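Neurotoxin (Clostridium botulinum, PDB 2QN0) cleaves the neuronal SNARE proteins syntaxin and SNAP-25, acting as the zinc-dependent light-chain protease of botulinum neurotoxin type C1. Local coordinates at residues K68-D73 against E163-D167; F86-I90 against I194-F198; D130-N134 against F173-N178; M235-I241 against Y351-T355. All blocks are in the same frame, centred on the assembly; numbering follows the deposited sequence.

From the N terminus, the loop segment 68-73 opens contact 1, helix 80-97 opens contact 2 at 86-90, and the turn at 130-134 opens contact 3. They close in a different order: 163-167 completes contact 1, 173-178 contact 3 and 194-198 contact 2. Contact 1 therefore crosses both others, while contact 3 falls wholly within the span of contact 2. The loops after three sheet strands, 156-159, 169-171 and 190-193, supply the closing segments. Contacts 1 and 2 touch through F198, which packs on Y71, I165 and I166. Contact 4 follows in series, joining the end of zinc-binding helix 223-238 to helix 344-357, across the chain's centre from contacts 1 and 2.

Contact 1 (K68-D73 against E163-D167); sequences KSGYYD and ENIID
Build K68-D73 as an extended loop and lay it against a type I beta turn, N164 to D167, closed by D167 N to N164 O at 3.2 Å. The CA atoms of G70 and N164 lie 5.5 Å apart, those of Y71 and I165 5.4 Å. N164, chi1 t, reads the extended backbone with its amide: ND2 donates to S69 O (3.0 Å), while OD1 accepts from Y71 N (3.0 Å) and also from I166 N (3.1 Å), the second bond making an Asx turn. G70 sits against this amide, and a CB there would clash with Y72 CE2. Y71 O accepts from I165 N (3.0 Å). The Y71 ring, chi1 t, meets I165 at its edge, CD2 to CD1 at 3.6 Å, and its hydroxyl bonds N425. I165, chi1 m, also reaches D73, CD1 to CB at 3.8 Å. At one end K68 NZ makes a salt bridge to D167 OD1 (2.9 Å), and a water joins K68 NZ, S69 O and I166 O. D167's side chain lies about 8 Å from the zinc. The chemistry implies a pairing with one backbone-to-backbone bond, the N164 side-chain amide supplying the other two in place of a strand's peptide group.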
loop_
_atom_site.group_PDB
_atom_site.type_symbol
_atom_site.label_atom_id
_atom_site.label_comp_id
_atom_site.label_asym_id
_atom_site.label_seq_id
_atom_site.Cartn_x
_atom_site.Cartn_y
_atom_site.Cartn_z
ATOM N N LYS A 68 8.352 -2.494 -19.734
ATOM C CA LYS A 68 7.902 -2.849 -18.393
ATOM C C LYS A 68 8.062 -4.342 -18.112
ATOM O O LYS A 68 7.486 -5.179 -18.811
ATOM C CB LYS A 68 6.435 -2.449 -18.221
ATOM C CG LYS A 68 5.927 -2.479 -16.789
ATOM C CD LYS A 68 6.620 -1.428 -15.935
ATOM C CE LYS A 68 5.915 -1.255 -14.600
ATOM N NZ LYS A 68 5.826 -2.539 -13.854
ATOM N N SER A 69 8.848 -4.669 -17.092
ATOM C CA SER A 69 9.074 -6.061 -16.714
ATOM C C SER A 69 7.765 -6.672 -16.231
ATOM O O SER A 69 7.035 -6.055 -15.453
ATOM C CB SER A 69 10.117 -6.150 -15.597
ATOM O OG SER A 69 11.358 -5.603 -16.010
ATOM N N GLY A 70 7.471 -7.884 -16.692
ATOM C CA GLY A 70 6.239 -8.538 -16.289
ATOM C C GLY A 70 6.367 -10.029 -16.030
ATOM O O GLY A 70 7.280 -10.690 -16.528
ATOM N N TYR A 71 5.439 -10.549 -15.235
ATOM C CA TYR A 71 5.391 -11.965 -14.886
ATOM C C TYR A 71 3.913 -12.314 -14.879
ATOM O O TYR A 71 3.146 -11.764 -14.084
ATOM C CB TYR A 71 5.988 -12.196 -13.497
ATOM C CG TYR A 71 6.002 -13.647 -13.072
ATOM C CD1 TYR A 71 7.076 -14.477 -13.388
ATOM C CD2 TYR A 71 4.932 -14.196 -12.368
ATOM C CE1 TYR A 71 7.085 -15.819 -13.011
ATOM C CE2 TYR A 71 4.929 -15.540 -11.988
ATOM C CZ TYR A 71 6.010 -16.342 -12.313
ATOM O OH TYR A 71 6.019 -17.664 -11.932
ATOM N N TYR A 72 3.511 -13.222 -15.763
ATOM C CA TYR A 72 2.108 -13.603 -15.873
ATOM C C TYR A 72 1.840 -15.084 -15.623
ATOM O O TYR A 72 2.384 -15.947 -16.310
ATOM C CB TYR A 72 1.592 -13.216 -17.261
ATOM C CG TYR A 72 1.668 -11.733 -17.536
ATOM C CD1 TYR A 72 0.596 -10.893 -17.237
ATOM C CD2 TYR A 72 2.831 -11.159 -18.051
ATOM C CE1 TYR A 72 0.679 -9.516 -17.443
ATOM C CE2 TYR A 72 2.925 -9.782 -18.257
ATOM C CZ TYR A 72 1.846 -8.968 -17.950
ATOM O OH TYR A 72 1.935 -7.609 -18.141
ATOM N N ASP A 73 0.998 -15.365 -14.633
ATOM C CA ASP A 73 0.625 -16.734 -14.291
ATOM C C ASP A 73 -0.849 -16.729 -13.903
ATOM O O ASP A 73 -1.209 -16.355 -12.786
ATOM C CB ASP A 73 1.467 -17.254 -13.124
ATOM C CG ASP A 73 1.104 -18.679 -12.733
ATOM O OD1 ASP A 73 0.167 -19.242 -13.338
ATOM O OD2 ASP A 73 1.747 -19.233 -11.818
ATOM N N GLU A 163 -3.040 -8.301 -13.131
ATOM C CA GLU A 163 -2.495 -9.065 -14.253
ATOM C C GLU A 163 -0.987 -9.316 -14.165
ATOM O O GLU A 163 -0.540 -10.462 -14.255
ATOM C CB GLU A 163 -2.829 -8.374 -15.583
ATOM C CG GLU A 163 -4.300 -8.472 -16.001
ATOM C CD GLU A 163 -5.207 -7.479 -15.288
ATOM O OE1 GLU A 163 -4.719 -6.724 -14.421
ATOM O OE2 GLU A 163 -6.419 -7.450 -15.601
ATOM N N ASN A 164 -0.204 -8.254 -13.992
ATOM C CA ASN A 164 1.250 -8.385 -13.892
ATOM C C ASN A 164 1.638 -8.615 -12.432
ATOM O O ASN A 164 1.573 -7.704 -11.608
ATOM C CB ASN A 164 1.935 -7.120 -14.426
ATOM C CG ASN A 164 3.445 -7.256 -14.492
ATOM O OD1 ASN A 164 4.018 -8.210 -13.969
ATOM N ND2 ASN A 164 4.103 -6.288 -15.128
ATOM N N ILE A 165 2.050 -9.840 -12.122
ATOM C CA ILE A 165 2.415 -10.217 -10.765
ATOM C C ILE A 165 3.576 -9.438 -10.151
ATOM O O ILE A 165 3.639 -9.287 -8.932
ATOM C CB ILE A 165 2.695 -11.741 -10.696
ATOM C CG1 ILE A 165 1.392 -12.497 -10.979
ATOM C CG2 ILE A 165 3.248 -12.132 -9.332
ATOM C CD1 ILE A 165 1.546 -14.009 -11.070
ATOM N N ILE A 166 4.489 -8.930 -10.973
ATOM C CA ILE A 166 5.610 -8.183 -10.412
ATOM C C ILE A 166 5.478 -6.670 -10.540
ATOM O O ILE A 166 6.476 -5.948 -10.552
ATOM C CB ILE A 166 6.962 -8.635 -11.012
ATOM C CG1 ILE A 166 6.933 -8.537 -12.537
ATOM C CG2 ILE A 166 7.269 -10.054 -10.559
ATOM C CD1 ILE A 166 8.267 -8.861 -13.195
ATOM N N ASP A 167 4.240 -6.192 -10.627
ATOM C CA ASP A 167 3.976 -4.758 -10.716
ATOM C C ASP A 167 2.964 -4.377 -9.635
ATOM O O ASP A 167 1.803 -4.094 -9.925
ATOM C CB ASP A 167 3.442 -4.390 -12.105
ATOM C CG ASP A 167 3.281 -2.889 -12.292
ATOM O OD1 ASP A 167 4.014 -2.124 -11.631
ATOM O OD2 ASP A 167 2.435 -2.470 -13.111
HETATM O O HOH W 1 7.216 -4.596 -13.136
HETATM O O HOH W 2 -0.990 -13.223 -14.348
#

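Contact 2 (F86-I90 against I194-F198); sequences FLKEI and ISPRF
Here a helix packs on a beta turn: 86-90, in the middle of helix 80-97 of the clostridial zinc protease domain, lies beside the type I turn S195-F198 that follows sheet strand 190-193. The turn is closed by F198 N to S195 O at 3.1 Å, and I90 N to F86 O, 3.0 Å, is the helical bond within the segment. Nearest CA pairs are F86 with S195 at 7.7 Å, E89 with R197 at 7.9 Å and I90 with P196 at 7.9 Å, so the backbones stay apart and side chains and water fill the gap. F86 comes first, chi1 t, its ring edge turned to the backbone: CE1 is 3.1 Å from I194 O and 4.0 Å from S195 CA. I194 itself packs on I226 and E230 of the zinc-binding helix 223-238. Three residues on, E89 points toward the turn with chi1 m and chi2 t. E89 OE2 touches R197 CD at 3.2 Å, but its salt bridge to R197 NE is long, 3.8 Å. Two waters also bridge the pair: one links E89 OE1 (2.7 Å) to R197 NE (2.9 Å), another links E89 OE1 (2.9 Å) to R197 N (3.0 Å) and S195 OG (3.0 Å), which also bonds the hydroxyl of Y76. Last is I90, m at both chi1 and chi2, whose CD1 rests 3.9 Å from P196 CD.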
loop_
_atom_site.group_PDB
_atom_site.type_symbol
_atom_site.label_atom_id
_atom_site.label_comp_id
_atom_site.label_asym_id
_atom_site.label_seq_id
_atom_site.Cartn_x
_atom_site.Cartn_y
_atom_site.Cartn_z
ATOM N N PHE A 86 -0.652 -17.263 0.765
ATOM C CA PHE A 86 -0.562 -15.819 0.535
ATOM C C PHE A 86 -0.988 -15.072 1.794
ATOM O O PHE A 86 -0.304 -14.152 2.249
ATOM C CB PHE A 86 -1.469 -15.411 -0.626
ATOM C CG PHE A 86 -1.470 -13.932 -0.906
ATOM C CD1 PHE A 86 -0.452 -13.350 -1.657
ATOM C CD2 PHE A 86 -2.486 -13.123 -0.410
ATOM C CE1 PHE A 86 -0.447 -11.977 -1.914
ATOM C CE2 PHE A 86 -2.490 -11.744 -0.661
ATOM C CZ PHE A 86 -1.467 -11.176 -1.414
ATOM N N LEU A 87 -2.124 -15.473 2.357
ATOM C CA LEU A 87 -2.639 -14.838 3.565
ATOM C C LEU A 87 -1.605 -14.871 4.685
ATOM O O LEU A 87 -1.358 -13.864 5.347
ATOM C CB LEU A 87 -3.921 -15.542 4.020
ATOM C CG LEU A 87 -4.569 -15.069 5.321
ATOM C CD1 LEU A 87 -4.974 -13.602 5.213
ATOM C CD2 LEU A 87 -5.788 -15.937 5.609
ATOM N N LYS A 88 -0.995 -16.031 4.896
ATOM C CA LYS A 88 0.004 -16.165 5.946
ATOM C C LYS A 88 1.270 -15.362 5.660
ATOM O O LYS A 88 1.931 -14.892 6.588
ATOM C CB LYS A 88 0.322 -17.648 6.168
ATOM C CG LYS A 88 -0.816 -18.360 6.900
ATOM C CD LYS A 88 -0.719 -19.877 6.852
ATOM C CE LYS A 88 -1.909 -20.492 7.590
ATOM N NZ LYS A 88 -1.980 -21.973 7.430
ATOM N N GLU A 89 1.609 -15.199 4.385
ATOM C CA GLU A 89 2.791 -14.421 4.028
ATOM C C GLU A 89 2.552 -12.955 4.393
ATOM O O GLU A 89 3.412 -12.303 4.982
ATOM C CB GLU A 89 3.089 -14.548 2.527
ATOM C CG GLU A 89 3.525 -15.955 2.103
ATOM C CD GLU A 89 3.670 -16.112 0.599
ATOM O OE1 GLU A 89 2.968 -15.399 -0.147
ATOM O OE2 GLU A 89 4.473 -16.968 0.159
ATOM N N ILE A 90 1.377 -12.441 4.045
ATOM C CA ILE A 90 1.046 -11.054 4.350
ATOM C C ILE A 90 1.070 -10.829 5.862
ATOM O O ILE A 90 1.618 -9.839 6.346
ATOM C CB ILE A 90 -0.350 -10.678 3.799
ATOM C CG1 ILE A 90 -0.343 -10.741 2.268
ATOM C CG2 ILE A 90 -0.741 -9.269 4.266
ATOM C CD1 ILE A 90 0.646 -9.779 1.605
ATOM N N ILE A 194 -0.746 -6.855 -4.551
ATOM C CA ILE A 194 0.663 -7.190 -4.458
ATOM C C ILE A 194 0.938 -8.636 -4.047
ATOM O O ILE A 194 0.053 -9.336 -3.555
ATOM C CB ILE A 194 1.273 -6.276 -3.372
ATOM C CG1 ILE A 194 2.784 -6.449 -3.257
ATOM C CG2 ILE A 194 0.608 -6.601 -2.028
ATOM C CD1 ILE A 194 3.402 -5.506 -2.231
ATOM N N SER A 195 2.176 -9.065 -4.271
ATOM C CA SER A 195 2.650 -10.375 -3.835
ATOM C C SER A 195 4.116 -10.141 -3.500
ATOM O O SER A 195 4.988 -10.276 -4.355
ATOM C CB SER A 195 2.537 -11.437 -4.921
ATOM O OG SER A 195 2.952 -12.682 -4.376
ATOM N N PRO A 196 4.401 -9.778 -2.242
ATOM C CA PRO A 196 5.762 -9.506 -1.773
ATOM C C PRO A 196 6.808 -10.596 -1.976
ATOM O O PRO A 196 7.996 -10.283 -2.048
ATOM C CB PRO A 196 5.562 -9.170 -0.296
ATOM C CG PRO A 196 4.182 -8.592 -0.259
ATOM C CD PRO A 196 3.422 -9.529 -1.168
ATOM N N ARG A 197 6.398 -11.863 -2.072
ATOM C CA ARG A 197 7.402 -12.915 -2.243
ATOM C C ARG A 197 8.064 -12.893 -3.616
ATOM O O ARG A 197 9.067 -13.569 -3.832
ATOM C CB ARG A 197 6.825 -14.311 -1.949
ATOM C CG ARG A 197 6.046 -14.984 -3.057
ATOM C CD ARG A 197 5.805 -16.451 -2.672
ATOM N NE ARG A 197 4.925 -17.158 -3.600
ATOM C CZ ARG A 197 5.297 -17.618 -4.791
ATOM N NH1 ARG A 197 6.541 -17.453 -5.213
ATOM N NH2 ARG A 197 4.418 -18.244 -5.564
ATOM N N PHE A 198 7.501 -12.130 -4.549
ATOM C CA PHE A 198 8.105 -11.996 -5.876
ATOM C C PHE A 198 8.985 -10.760 -5.733
ATOM O O PHE A 198 8.504 -9.628 -5.814
ATOM C CB PHE A 198 7.024 -11.794 -6.938
ATOM C CG PHE A 198 6.300 -13.059 -7.301
ATOM C CD1 PHE A 198 6.741 -13.849 -8.359
ATOM C CD2 PHE A 198 5.199 -13.483 -6.564
ATOM C CE1 PHE A 198 6.096 -15.046 -8.676
ATOM C CE2 PHE A 198 4.548 -14.679 -6.873
ATOM C CZ PHE A 198 4.999 -15.459 -7.931
HETATM O O HOH W 3 2.268 -16.557 -2.512
HETATM O O HOH W 4 3.614 -12.886 -1.414
#

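Contact 3 (D130-N134 against F173-N178); sequences DVDFN and FKLTNN
Two beta turns meet at the surface. V131-N134 forms a type II' turn, closed by N134 N to V131 O at 3.0 Å, with D132 at positive phi (48°, psi -112°). L175-N178 forms a type I turn, closed by N178 N to L175 O at 3.1 Å. The backbones come nearest where the CA atoms of D132 and K174 are 5.1 Å apart, with F133 and F173 at 6.3 Å. The hydrogen bonds across the gap converge on one carboxylate oxygen: D132 OD1, carried on an m side chain, accepts from L175 N (3.0 Å) and from N178 ND2 (3.0 Å). The other oxygen, OD2, takes a bond from N119, and N178 OD1 one from N121, so the neighbouring loop joins the network. Apolar contacts belong to F133, also m, whose CD2 lies 3.5 Å from F173 CB and whose CE2 lies 4.2 Å from L175 CD2; the ring edge faces K174 O, 3.8 Å from CE2. K174, just before the second turn, bonds N178 O through NZ at 2.8 Å, and it makes a cation-pi contact with F180. A water accepts from F133 N at 3.0 Å. This is a type II' turn packed on a type I turn, in which one aspartate oxygen takes bonds from the first and last residues of the type I turn, joining the loop before strand 136-141 to the one after sheet-edge strand 169-171.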
loop_
_atom_site.group_PDB
_atom_site.type_symbol
_atom_site.label_atom_id
_atom_site.label_comp_id
_atom_site.label_asym_id
_atom_site.label_seq_id
_atom_site.Cartn_x
_atom_site.Cartn_y
_atom_site.Cartn_z
ATOM N N ASP A 130 -20.738 6.561 2.991
ATOM C CA ASP A 130 -20.871 5.662 1.839
ATOM C C ASP A 130 -20.326 6.296 0.560
ATOM O O ASP A 130 -20.520 5.754 -0.531
ATOM C CB ASP A 130 -22.339 5.290 1.580
ATOM C CG ASP A 130 -22.917 4.373 2.640
ATOM O OD1 ASP A 130 -22.221 3.427 3.068
ATOM O OD2 ASP A 130 -24.083 4.590 3.030
ATOM N N VAL A 131 -19.641 7.428 0.683
ATOM C CA VAL A 131 -19.133 8.112 -0.506
ATOM C C VAL A 131 -18.202 7.266 -1.367
ATOM O O VAL A 131 -17.360 6.524 -0.854
ATOM C CB VAL A 131 -18.409 9.433 -0.143
ATOM C CG1 VAL A 131 -17.067 9.140 0.507
ATOM C CG2 VAL A 131 -18.235 10.280 -1.391
ATOM N N ASP A 132 -18.369 7.390 -2.682
ATOM C CA ASP A 132 -17.569 6.655 -3.655
ATOM C C ASP A 132 -17.465 5.172 -3.334
ATOM O O ASP A 132 -18.460 4.451 -3.414
ATOM C CB ASP A 132 -16.175 7.282 -3.764
ATOM C CG ASP A 132 -16.207 8.644 -4.430
ATOM O OD1 ASP A 132 -16.792 8.748 -5.528
ATOM O OD2 ASP A 132 -15.650 9.607 -3.862
ATOM N N PHE A 133 -16.268 4.712 -2.975
ATOM C CA PHE A 133 -16.057 3.305 -2.646
ATOM C C PHE A 133 -15.488 3.107 -1.242
ATOM O O PHE A 133 -14.798 2.120 -0.977
ATOM C CB PHE A 133 -15.122 2.671 -3.680
ATOM C CG PHE A 133 -15.743 2.530 -5.039
ATOM C CD1 PHE A 133 -16.543 1.436 -5.342
ATOM C CD2 PHE A 133 -15.573 3.519 -6.000
ATOM C CE1 PHE A 133 -17.168 1.330 -6.582
ATOM C CE2 PHE A 133 -16.193 3.423 -7.242
ATOM C CZ PHE A 133 -16.994 2.325 -7.533
ATOM N N ASN A 134 -15.790 4.035 -0.339
ATOM C CA ASN A 134 -15.285 3.948 1.030
ATOM C C ASN A 134 -15.955 2.863 1.869
ATOM O O ASN A 134 -15.388 2.409 2.866
ATOM C CB ASN A 134 -15.423 5.298 1.737
ATOM C CG ASN A 134 -14.363 6.299 1.305
ATOM O OD1 ASN A 134 -13.467 5.978 0.521
ATOM N ND2 ASN A 134 -14.458 7.519 1.824
ATOM N N PHE A 173 -10.509 4.779 -5.712
ATOM C CA PHE A 173 -11.519 4.756 -6.761
ATOM C C PHE A 173 -12.591 5.806 -6.536
ATOM O O PHE A 173 -12.836 6.215 -5.407
ATOM C CB PHE A 173 -12.136 3.360 -6.797
ATOM C CG PHE A 173 -11.112 2.261 -6.833
ATOM C CD1 PHE A 173 -10.648 1.764 -8.043
ATOM C CD2 PHE A 173 -10.558 1.775 -5.651
ATOM C CE1 PHE A 173 -9.641 0.800 -8.080
ATOM C CE2 PHE A 173 -9.551 0.814 -5.679
ATOM C CZ PHE A 173 -9.093 0.328 -6.895
ATOM N N LYS A 174 -13.232 6.237 -7.618
ATOM C CA LYS A 174 -14.262 7.257 -7.510
ATOM C C LYS A 174 -15.355 7.055 -8.549
ATOM O O LYS A 174 -15.167 6.335 -9.533
ATOM C CB LYS A 174 -13.641 8.640 -7.720
ATOM C CG LYS A 174 -13.170 8.862 -9.155
ATOM C CD LYS A 174 -12.632 10.265 -9.371
ATOM C CE LYS A 174 -12.274 10.490 -10.829
ATOM N NZ LYS A 174 -13.470 10.383 -11.715
ATOM N N LEU A 175 -16.499 7.695 -8.323
ATOM C CA LEU A 175 -17.601 7.618 -9.270
ATOM C C LEU A 175 -17.232 8.541 -10.431
ATOM O O LEU A 175 -16.455 9.482 -10.260
ATOM C CB LEU A 175 -18.907 8.078 -8.618
ATOM C CG LEU A 175 -19.399 7.248 -7.429
ATOM C CD1 LEU A 175 -20.713 7.823 -6.917
ATOM C CD2 LEU A 175 -19.582 5.797 -7.848
ATOM N N THR A 176 -17.794 8.271 -11.604
ATOM C CA THR A 176 -17.507 9.046 -12.808
ATOM C C THR A 176 -17.501 10.572 -12.678
ATOM O O THR A 176 -16.545 11.226 -13.094
ATOM C CB THR A 176 -18.486 8.670 -13.942
ATOM O OG1 THR A 176 -18.405 7.261 -14.194
ATOM C CG2 THR A 176 -18.138 9.420 -15.218
ATOM N N ASN A 177 -18.557 11.139 -12.104
ATOM C CA ASN A 177 -18.656 12.592 -11.978
ATOM C C ASN A 177 -17.914 13.253 -10.819
ATOM O O ASN A 177 -18.093 14.447 -10.572
ATOM C CB ASN A 177 -20.129 13.011 -11.938
ATOM C CG ASN A 177 -20.876 12.632 -13.205
ATOM O OD1 ASN A 177 -20.444 12.953 -14.314
ATOM N ND2 ASN A 177 -22.003 11.949 -13.046
ATOM N N ASN A 178 -17.084 12.497 -10.107
ATOM C CA ASN A 178 -16.331 13.075 -8.999
ATOM C C ASN A 178 -14.845 13.143 -9.337
ATOM O O ASN A 178 -14.406 12.644 -10.373
ATOM C CB ASN A 178 -16.504 12.245 -7.718
ATOM C CG ASN A 178 -17.954 12.114 -7.290
ATOM O OD1 ASN A 178 -18.725 13.073 -7.354
ATOM N ND2 ASN A 178 -18.327 10.924 -6.829
HETATM O O HOH W 5 -13.636 5.857 -2.147
#

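Contact 4 (M235-I241 against Y351-T355); sequences MHNLYGI and YNELT
Helix 344-357 supplies residues 351-355, and they lie against the C-terminal end of helix 223-238, the helix that carries the zinc ligands H229 and H233 of the HExxH motif. That helix ends in a Schellman motif: G240 has positive phi (65°), and I241 N bonds H236 O at 2.9 Å. The CA atoms of H236 and L354 are 6.8 Å apart, those of I241 and Y351 8.3 Å. Y351, chi1 t, leads: its CE1 is 4.1 Å from I241 CG2, and a water bridges its OH (2.7 Å) to I241 O (2.7 Å). L354, chi1 m and chi2 t, has the most buried surface of the contact. Its CD1 meets Y239 CB at 3.6 Å, its CD2 meets M235 CE at 3.7 Å, and its CB meets I241 CD1 at 3.6 Å. Its backbone O accepts a weak hydrogen bond from H236 NE2 (3.1 Å). T355, in a wider pi-type turn, gives its OG1 to Y351 O at 2.8 Å and lays CG2 3.9 Å from I241 CD1. Around this core, helix 101-112 covers M235 and Y239, helix 283-304 packs on I241 and Y351, and Y271 of helix 267-273 touches H236 and T355.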
loop_
_atom_site.group_PDB
_atom_site.type_symbol
_atom_site.label_atom_id
_atom_site.label_comp_id
_atom_site.label_asym_id
_atom_site.label_seq_id
_atom_site.Cartn_x
_atom_site.Cartn_y
_atom_site.Cartn_z
ATOM N N MET A 235 -0.671 5.715 2.765
ATOM C CA MET A 235 -0.600 6.807 3.733
ATOM C C MET A 235 -0.966 8.120 3.042
ATOM O O MET A 235 -1.756 8.913 3.561
ATOM C CB MET A 235 0.810 6.910 4.322
ATOM C CG MET A 235 1.122 5.863 5.376
ATOM S SD MET A 235 0.336 6.235 6.967
ATOM C CE MET A 235 1.624 7.183 7.762
ATOM N N HIS A 236 -0.392 8.349 1.866
ATOM C CA HIS A 236 -0.681 9.571 1.123
ATOM C C HIS A 236 -2.170 9.633 0.794
ATOM O O HIS A 236 -2.793 10.694 0.898
ATOM C CB HIS A 236 0.134 9.608 -0.171
ATOM C CG HIS A 236 1.609 9.469 0.040
ATOM N ND1 HIS A 236 2.466 9.062 -0.959
ATOM C CD2 HIS A 236 2.380 9.686 1.132
ATOM C CE1 HIS A 236 3.701 9.031 -0.490
ATOM N NE2 HIS A 236 3.677 9.407 0.775
ATOM N N ASN A 237 -2.740 8.491 0.410
ATOM C CA ASN A 237 -4.159 8.410 0.058
ATOM C C ASN A 237 -5.080 8.630 1.255
ATOM O O ASN A 237 -6.119 9.274 1.136
ATOM C CB ASN A 237 -4.497 7.046 -0.559
ATOM C CG ASN A 237 -3.844 6.827 -1.907
ATOM O OD1 ASN A 237 -3.543 7.776 -2.626
ATOM N ND2 ASN A 237 -3.640 5.562 -2.266
ATOM N N LEU A 238 -4.707 8.069 2.396
ATOM C CA LEU A 238 -5.508 8.203 3.604
ATOM C C LEU A 238 -5.550 9.644 4.103
ATOM O O LEU A 238 -6.596 10.132 4.527
ATOM C CB LEU A 238 -4.945 7.302 4.705
ATOM C CG LEU A 238 -5.618 7.406 6.078
ATOM C CD1 LEU A 238 -7.123 7.148 5.942
ATOM C CD2 LEU A 238 -4.974 6.406 7.036
ATOM N N TYR A 239 -4.405 10.321 4.052
ATOM C CA TYR A 239 -4.321 11.699 4.523
ATOM C C TYR A 239 -4.644 12.745 3.459
ATOM O O TYR A 239 -4.522 13.950 3.695
ATOM C CB TYR A 239 -2.945 11.938 5.140
ATOM C CG TYR A 239 -2.799 11.223 6.465
ATOM C CD1 TYR A 239 -3.290 11.791 7.641
ATOM C CD2 TYR A 239 -2.239 9.947 6.533
ATOM C CE1 TYR A 239 -3.231 11.106 8.854
ATOM C CE2 TYR A 239 -2.175 9.253 7.739
ATOM C CZ TYR A 239 -2.672 9.837 8.892
ATOM O OH TYR A 239 -2.615 9.147 10.081
ATOM N N GLY A 240 -5.060 12.270 2.290
ATOM C CA GLY A 240 -5.456 13.160 1.210
ATOM C C GLY A 240 -4.384 14.041 0.604
ATOM O O GLY A 240 -4.670 15.164 0.174
ATOM N N ILE A 241 -3.154 13.543 0.553
ATOM C CA ILE A 241 -2.065 14.320 -0.021
ATOM C C ILE A 241 -1.424 13.648 -1.232
ATOM O O ILE A 241 -0.298 13.978 -1.611
ATOM C CB ILE A 241 -0.970 14.609 1.028
ATOM C CG1 ILE A 241 -0.366 13.296 1.539
ATOM C CG2 ILE A 241 -1.565 15.409 2.178
ATOM C CD1 ILE A 241 0.910 13.480 2.326
ATOM N N TYR A 351 2.975 16.909 7.246
ATOM C CA TYR A 351 3.270 16.741 5.832
ATOM C C TYR A 351 4.675 16.186 5.635
ATOM O O TYR A 351 4.891 15.325 4.783
ATOM C CB TYR A 351 3.136 18.073 5.086
ATOM C CG TYR A 351 3.102 17.920 3.583
ATOM C CD1 TYR A 351 1.909 17.637 2.918
ATOM C CD2 TYR A 351 4.266 18.040 2.823
ATOM C CE1 TYR A 351 1.873 17.480 1.533
ATOM C CE2 TYR A 351 4.242 17.884 1.438
ATOM C CZ TYR A 351 3.047 17.604 0.800
ATOM O OH TYR A 351 3.020 17.446 -0.567
ATOM N N ASN A 352 5.632 16.678 6.419
ATOM C CA ASN A 352 7.008 16.210 6.304
ATOM C C ASN A 352 7.109 14.737 6.683
ATOM O O ASN A 352 7.809 13.968 6.028
ATOM C CB ASN A 352 7.938 17.033 7.194
ATOM C CG ASN A 352 9.385 16.608 7.057
ATOM O OD1 ASN A 352 9.951 15.988 7.954
ATOM N ND2 ASN A 352 9.986 16.926 5.916
ATOM N N GLU A 353 6.411 14.348 7.745
ATOM C CA GLU A 353 6.415 12.953 8.178
ATOM C C GLU A 353 5.911 12.043 7.064
ATOM O O GLU A 353 6.551 11.053 6.709
ATOM C CB GLU A 353 5.504 12.766 9.391
ATOM C CG GLU A 353 6.113 13.138 10.724
ATOM C CD GLU A 353 5.102 13.053 11.848
ATOM O OE1 GLU A 353 4.244 12.142 11.804
ATOM O OE2 GLU A 353 5.167 13.888 12.774
ATOM N N LEU A 354 4.750 12.391 6.523
ATOM C CA LEU A 354 4.107 11.604 5.475
ATOM C C LEU A 354 4.858 11.490 4.156
ATOM O O LEU A 354 4.704 10.499 3.444
ATOM C CB LEU A 354 2.711 12.170 5.193
ATOM C CG LEU A 354 1.748 12.188 6.381
ATOM C CD1 LEU A 354 0.458 12.876 5.979
ATOM C CD2 LEU A 354 1.477 10.752 6.839
ATOM N N THR A 355 5.674 12.491 3.833
ATOM C CA THR A 355 6.396 12.494 2.564
ATOM C C THR A 355 7.902 12.284 2.625
ATOM O O THR A 355 8.514 11.932 1.613
ATOM C CB THR A 355 6.150 13.813 1.801
ATOM O OG1 THR A 355 6.567 14.917 2.617
ATOM C CG2 THR A 355 4.678 13.965 1.457
HETATM O O HOH W 6 0.697 16.501 -1.528
#